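Local coordinates for protein UTP--glucose-1-phosphate uridylyltransferase (Acinetobacter baumannii, PDB 6IKX) that catalyses the reaction of UTP with alpha-D-glucose 1-phosphate to give UDP-glucose and diphosphate, at residues P24-T29 with S57-I62; D32-E37 with E63-R68. The protein carries 1 engineered substitution. All coordinates share one frame; numbering follows the deposited sequence.

Interaction 1: residues P24-T29 with S57-I62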
loop_
_atom_site.group_PDB
_atom_site.type_symbol
_atom_site.label_atom_id
_atom_site.label_comp_id
_atom_site.label_asym_id
_atom_site.label_seq_id
_atom_site.Cartn_x
_atom_site.Cartn_y
_atom_site.Cartn_z
ATOM N N PRO A 24 10.386 -4.719 -1.010
ATOM C CA PRO A 24 11.720 -4.190 -0.753
ATOM C C PRO A 24 12.823 -5.251 -0.795
ATOM O O PRO A 24 12.605 -6.345 -0.310
ATOM C CB PRO A 24 11.495 -3.549 0.621
ATOM C CG PRO A 24 10.064 -3.069 0.572
ATOM C CD PRO A 24 9.363 -4.247 -0.072
ATOM N N LYS A 25 13.994 -4.910 -1.337
ATOM C CA LYS A 25 15.216 -5.765 -1.179
ATOM C C LYS A 25 15.401 -6.074 0.313
ATOM O O LYS A 25 15.788 -7.190 0.621
ATOM C CB LYS A 25 16.494 -5.128 -1.736
ATOM C CG LYS A 25 16.802 -3.721 -1.214
ATOM C CD LYS A 25 17.798 -2.871 -2.038
ATOM C CE LYS A 25 17.294 -1.454 -2.313
ATOM N NZ LYS A 25 17.494 -0.492 -1.188
ATOM N N GLU A 26 15.106 -5.118 1.202
ATOM C CA GLU A 26 15.327 -5.244 2.664
ATOM C C GLU A 26 14.410 -6.326 3.237
ATOM O O GLU A 26 14.756 -6.847 4.287
ATOM C CB GLU A 26 15.087 -3.901 3.344
ATOM C CG GLU A 26 16.093 -2.837 2.919
ATOM C CD GLU A 26 15.759 -2.085 1.629
ATOM O OE1 GLU A 26 14.714 -2.408 0.944
ATOM O OE2 GLU A 26 16.531 -1.164 1.297
ATOM N N MET A 27 13.308 -6.662 2.540
ATOM C CA MET A 27 12.243 -7.593 3.017
ATOM C C MET A 27 12.445 -8.998 2.440
ATOM O O MET A 27 11.608 -9.898 2.663
ATOM C CB MET A 27 10.846 -7.051 2.695
ATOM C CG MET A 27 10.491 -5.856 3.566
ATOM S SD MET A 27 10.781 -6.208 5.335
ATOM C CE MET A 27 9.294 -7.161 5.598
ATOM N N VAL A 28 13.577 -9.210 1.804
ATOM C CA VAL A 28 13.959 -10.513 1.211
ATOM C C VAL A 28 14.326 -11.502 2.324
ATOM O O VAL A 28 15.164 -11.175 3.207
ATOM C CB VAL A 28 15.104 -10.241 0.226
ATOM C CG1 VAL A 28 16.061 -11.400 0.059
ATOM C CG2 VAL A 28 14.509 -9.801 -1.105
ATOM N N THR A 29 13.794 -12.712 2.239
ATOM C CA THR A 29 13.773 -13.623 3.397
ATOM C C THR A 29 15.122 -14.321 3.449
ATOM O O THR A 29 15.617 -14.777 2.434
ATOM C CB THR A 29 12.481 -14.454 3.516
ATOM O OG1 THR A 29 12.831 -15.804 3.842
ATOM C CG2 THR A 29 11.578 -14.362 2.303
ATOM N N SER A 57 8.685 5.641 -0.983
ATOM C CA SER A 57 7.209 5.455 -1.045
ATOM C C SER A 57 6.822 3.995 -1.333
ATOM O O SER A 57 5.699 3.651 -1.021
ATOM C CB SER A 57 6.601 6.393 -2.078
ATOM O OG SER A 57 7.091 6.062 -3.369
ATOM N N SER A 58 7.690 3.162 -1.880
ATOM C CA SER A 58 7.373 1.724 -2.155
ATOM C C SER A 58 7.719 0.801 -0.971
ATOM O O SER A 58 7.512 -0.376 -1.106
ATOM C CB SER A 58 8.085 1.236 -3.400
ATOM O OG SER A 58 9.467 1.046 -3.134
ATOM N N LYS A 59 8.234 1.304 0.148
ATOM C CA LYS A 59 8.897 0.477 1.197
ATOM C C LYS A 59 8.110 0.454 2.532
ATOM O O LYS A 59 8.789 0.324 3.614
ATOM C CB LYS A 59 10.288 1.048 1.514
ATOM C CG LYS A 59 11.268 1.201 0.357
ATOM C CD LYS A 59 11.735 -0.086 -0.289
ATOM C CE LYS A 59 12.851 0.130 -1.281
ATOM N NZ LYS A 59 14.159 -0.286 -0.730
ATOM N N ALA A 60 6.765 0.575 2.501
ATOM C CA ALA A 60 5.883 0.527 3.690
ATOM C C ALA A 60 6.105 -0.789 4.447
ATOM O O ALA A 60 6.091 -0.764 5.657
ATOM C CB ALA A 60 4.451 0.656 3.299
ATOM N N SER A 61 6.333 -1.903 3.762
ATOM C CA SER A 61 6.415 -3.215 4.440
ATOM C C SER A 61 7.607 -3.229 5.415
ATOM O O SER A 61 7.602 -4.041 6.353
ATOM C CB SER A 61 6.478 -4.325 3.439
ATOM O OG SER A 61 7.677 -4.273 2.700
ATOM N N ILE A 62 8.611 -2.381 5.214
ATOM C CA ILE A 62 9.743 -2.282 6.183
ATOM C C ILE A 62 9.225 -1.654 7.487
ATOM O O ILE A 62 9.556 -2.147 8.551
ATOM C CB ILE A 62 10.933 -1.487 5.600
ATOM C CG1 ILE A 62 11.424 -2.038 4.253
ATOM C CG2 ILE A 62 12.060 -1.445 6.622
ATOM C CD1 ILE A 62 12.629 -1.298 3.667
HETATM O O HOH W 1 14.187 -2.714 -3.055
#

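Interaction 2: residues D32-E37 with E63-R68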
loop_
_atom_site.group_PDB
_atom_site.type_symbol
_atom_site.label_atom_id
_atom_site.label_comp_id
_atom_site.label_asym_id
_atom_site.label_seq_id
_atom_site.Cartn_x
_atom_site.Cartn_y
_atom_site.Cartn_z
ATOM N N ASP A 32 14.316 -17.426 7.657
ATOM C CA ASP A 32 12.903 -17.343 8.078
ATOM C C ASP A 32 12.503 -15.923 8.483
ATOM O O ASP A 32 11.400 -15.807 9.076
ATOM C CB ASP A 32 12.717 -18.301 9.253
ATOM C CG ASP A 32 13.444 -17.875 10.527
ATOM O OD1 ASP A 32 14.309 -16.991 10.441
ATOM O OD2 ASP A 32 13.117 -18.431 11.602
ATOM N N ARG A 33 13.334 -14.895 8.240
ATOM C CA ARG A 33 12.946 -13.479 8.509
ATOM C C ARG A 33 13.551 -12.522 7.473
ATOM O O ARG A 33 14.529 -12.818 6.814
ATOM C CB ARG A 33 13.392 -13.147 9.932
ATOM C CG ARG A 33 14.897 -13.132 10.085
ATOM C CD ARG A 33 15.401 -13.445 11.475
ATOM N NE ARG A 33 14.947 -14.746 11.934
ATOM C CZ ARG A 33 14.175 -14.966 12.989
ATOM N NH1 ARG A 33 13.765 -13.970 13.754
ATOM N NH2 ARG A 33 13.813 -16.196 13.273
ATOM N N PRO A 34 13.008 -11.314 7.253
ATOM C CA PRO A 34 13.600 -10.408 6.266
ATOM C C PRO A 34 15.023 -9.950 6.668
ATOM O O PRO A 34 15.359 -9.891 7.861
ATOM C CB PRO A 34 12.558 -9.268 6.260
ATOM C CG PRO A 34 12.086 -9.252 7.691
ATOM C CD PRO A 34 11.862 -10.727 7.948
ATOM N N ALA A 35 15.853 -9.665 5.664
ATOM C CA ALA A 35 17.285 -9.304 5.804
ATOM C C ALA A 35 17.420 -8.153 6.824
ATOM O O ALA A 35 18.346 -8.176 7.639
ATOM C CB ALA A 35 17.836 -8.950 4.433
ATOM N N ILE A 36 16.514 -7.175 6.764
ATOM C CA ILE A 36 16.564 -5.917 7.564
ATOM C C ILE A 36 16.574 -6.290 9.043
ATOM O O ILE A 36 17.141 -5.517 9.819
ATOM C CB ILE A 36 15.399 -4.955 7.217
ATOM C CG1 ILE A 36 15.614 -3.550 7.775
ATOM C CG2 ILE A 36 14.049 -5.488 7.696
ATOM C CD1 ILE A 36 16.793 -2.808 7.242
ATOM N N GLU A 37 15.907 -7.377 9.433
ATOM C CA GLU A 37 15.794 -7.723 10.866
ATOM C C GLU A 37 17.192 -7.891 11.448
ATOM O O GLU A 37 17.408 -7.567 12.634
ATOM C CB GLU A 37 15.049 -9.015 11.168
ATOM C CG GLU A 37 14.483 -8.965 12.577
ATOM C CD GLU A 37 13.989 -10.268 13.162
ATOM O OE1 GLU A 37 12.805 -10.506 13.036
ATOM O OE2 GLU A 37 14.798 -11.017 13.781
ATOM N N GLU A 63 8.551 -0.512 7.410
ATOM C CA GLU A 63 7.958 0.173 8.580
ATOM C C GLU A 63 6.952 -0.767 9.248
ATOM O O GLU A 63 6.871 -0.777 10.504
ATOM C CB GLU A 63 7.306 1.481 8.155
ATOM C CG GLU A 63 8.342 2.528 7.803
ATOM C CD GLU A 63 8.031 3.357 6.564
ATOM O OE1 GLU A 63 8.613 3.053 5.466
ATOM O OE2 GLU A 63 7.245 4.323 6.698
ATOM N N ASN A 64 6.222 -1.550 8.449
ATOM C CA ASN A 64 5.118 -2.401 8.957
ATOM C C ASN A 64 5.730 -3.570 9.756
ATOM O O ASN A 64 5.139 -3.946 10.783
ATOM C CB ASN A 64 4.166 -2.791 7.832
ATOM C CG ASN A 64 3.332 -1.618 7.362
ATOM O OD1 ASN A 64 3.135 -0.662 8.106
ATOM N ND2 ASN A 64 2.811 -1.698 6.143
ATOM N N TYR A 65 6.915 -4.021 9.376
ATOM C CA TYR A 65 7.641 -5.107 10.062
ATOM C C TYR A 65 7.915 -4.708 11.524
ATOM O O TYR A 65 7.936 -5.632 12.378
ATOM C CB TYR A 65 8.880 -5.518 9.254
ATOM C CG TYR A 65 9.488 -6.808 9.753
ATOM C CD1 TYR A 65 8.891 -8.020 9.470
ATOM C CD2 TYR A 65 10.579 -6.793 10.623
ATOM C CE1 TYR A 65 9.390 -9.204 9.996
ATOM C CE2 TYR A 65 11.099 -7.962 11.154
ATOM C CZ TYR A 65 10.493 -9.162 10.838
ATOM O OH TYR A 65 10.999 -10.308 11.322
ATOM N N PHE A 66 8.119 -3.419 11.838
ATOM C CA PHE A 66 8.555 -2.996 13.204
ATOM C C PHE A 66 7.382 -2.383 13.965
ATOM O O PHE A 66 7.632 -1.883 15.061
ATOM C CB PHE A 66 9.776 -2.079 13.138
ATOM C CG PHE A 66 10.988 -2.790 12.583
ATOM C CD1 PHE A 66 11.711 -3.671 13.367
ATOM C CD2 PHE A 66 11.348 -2.656 11.257
ATOM C CE1 PHE A 66 12.776 -4.390 12.853
ATOM C CE2 PHE A 66 12.446 -3.327 10.751
ATOM C CZ PHE A 66 13.152 -4.206 11.543
ATOM N N ASP A 67 6.186 -2.396 13.366
ATOM C CA ASP A 67 4.888 -1.935 13.913
ATOM C C ASP A 67 4.026 -3.156 14.307
ATOM O O ASP A 67 4.375 -4.299 13.978
ATOM C CB ASP A 67 4.106 -1.077 12.917
ATOM C CG ASP A 67 3.120 -0.128 13.595
ATOM O OD1 ASP A 67 2.960 -0.255 14.820
ATOM O OD2 ASP A 67 2.460 0.690 12.904
ATOM N N ARG A 68 2.934 -2.927 15.018
ATOM C CA ARG A 68 1.954 -3.986 15.347
ATOM C C ARG A 68 0.948 -4.117 14.201
ATOM O O ARG A 68 0.706 -3.160 13.456
ATOM C CB ARG A 68 1.351 -3.705 16.725
ATOM C CG ARG A 68 2.308 -4.181 17.806
ATOM C CD ARG A 68 2.086 -3.600 19.179
ATOM N NE ARG A 68 0.983 -4.243 19.866
ATOM C CZ ARG A 68 0.900 -5.538 20.099
ATOM N NH1 ARG A 68 1.830 -6.368 19.665
ATOM N NH2 ARG A 68 -0.157 -6.010 20.713
#

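Interaction 1: residues P24-T29 with S57-I62
The ring of P24 packs against K59, S61 and I62, and this is the tightly packed part of the contact. Its CG lies 3.5 Å from K59 CD, with the two side chains running past each other in opposite directions. K59 bends at chi2 (-66°), which places CD beside the proline ring. P24 CD comes within 3.2 Å of S61 OG, and M27 CG lies 3.3 Å from the same OG. I62 brings CD1 to 3.6 Å from E26 CB. K59 carries the polar link. Its NZ donates to E26 OE1 at 2.8 Å, on the syn side and 17° out of the carboxylate plane. K25 NZ takes the other oxygen, E26 OE2, at 2.7 Å. The shared carboxylate probably offsets the repulsion between the ammonium groups of K25 and K59, whose NZ atoms are 3.4 Å apart. K59 NZ also donates to V9 O. The S58 end is looser and exposed, and a water accepts from K25 N and only weakly from K59 NZ. K25 belongs to the UTP and UDP-glucose site. The 3-10 turn 25-27 touches the start of helix 60-65 and also helix 35-44, whose I36 meets E26 and M27.

Interaction 2: residues D32-E37 with E63-R68
P34 and Y65 meet in a CH-pi contact that joins the short hairpin 29-34, at the start of helix 35-44, to the end of helix 60-65 in the GT-A nucleotidyltransferase fold. P34 CG lies over one face of the Y65 ring, 3.6 Å from its centroid and 15° off the ring normal. The two side chains approach tip to tip. Y65 CG is anti to the backbone N (chi1 -168°), and chi2 of 76° then sets the turn of the ring whose face meets P34.

The apolar packing continues at I36. Its CG2 sits obliquely to the F66 ring, 4.1 Å from CE2 of F66. Y65 CD2 lies over one face of the F66 ring, offset toward its rim. F66 also touches V40 of helix 35-44 and V98 of strand 97-102.

R33 links D32 and E37 in one salt-bridge network. It grips D32 side-on with NE and NH2, and its NH1 donates to E37 OE2 at 3.1 Å, near the guanidinium plane. R41 forms a further salt bridge to the same oxygen. These two arginines would be expected to keep E37 ionised. D32 also pairs with K261 of the second subunit.

The hydrogen bond across the contact uses the other oxygen of E37. Y65 OH donates to E37 OE1, near the plane of the tyrosine ring, at a very short 2.5 Å whose exact value is doubtful.

Interactions 1 and 2 use successive parts of helix 60-65 and have centres 9 Å apart. Their segments alternate along the chain. The 24-29 and 32-37 segments also join directly through the backbone: V28 O lies 3.0 Å from A35 N, and E26 O lies 3.1 Å from I36 N, both probable hydrogen bonds. M27 SD packs on P34 CB at 3.7 Å. Interaction 1 is the one at the nucleotide site, since K25 is a UTP- and UDP-glucose-binding residue, although neither ligand is bound to this chain. The K25 side chain comes within about 3 Å of G11. Interaction 2 stands back from it: the I36 side chain stays about 8 Å from those of P8 and D131, nearest atoms. Both contacts touch the second subunit.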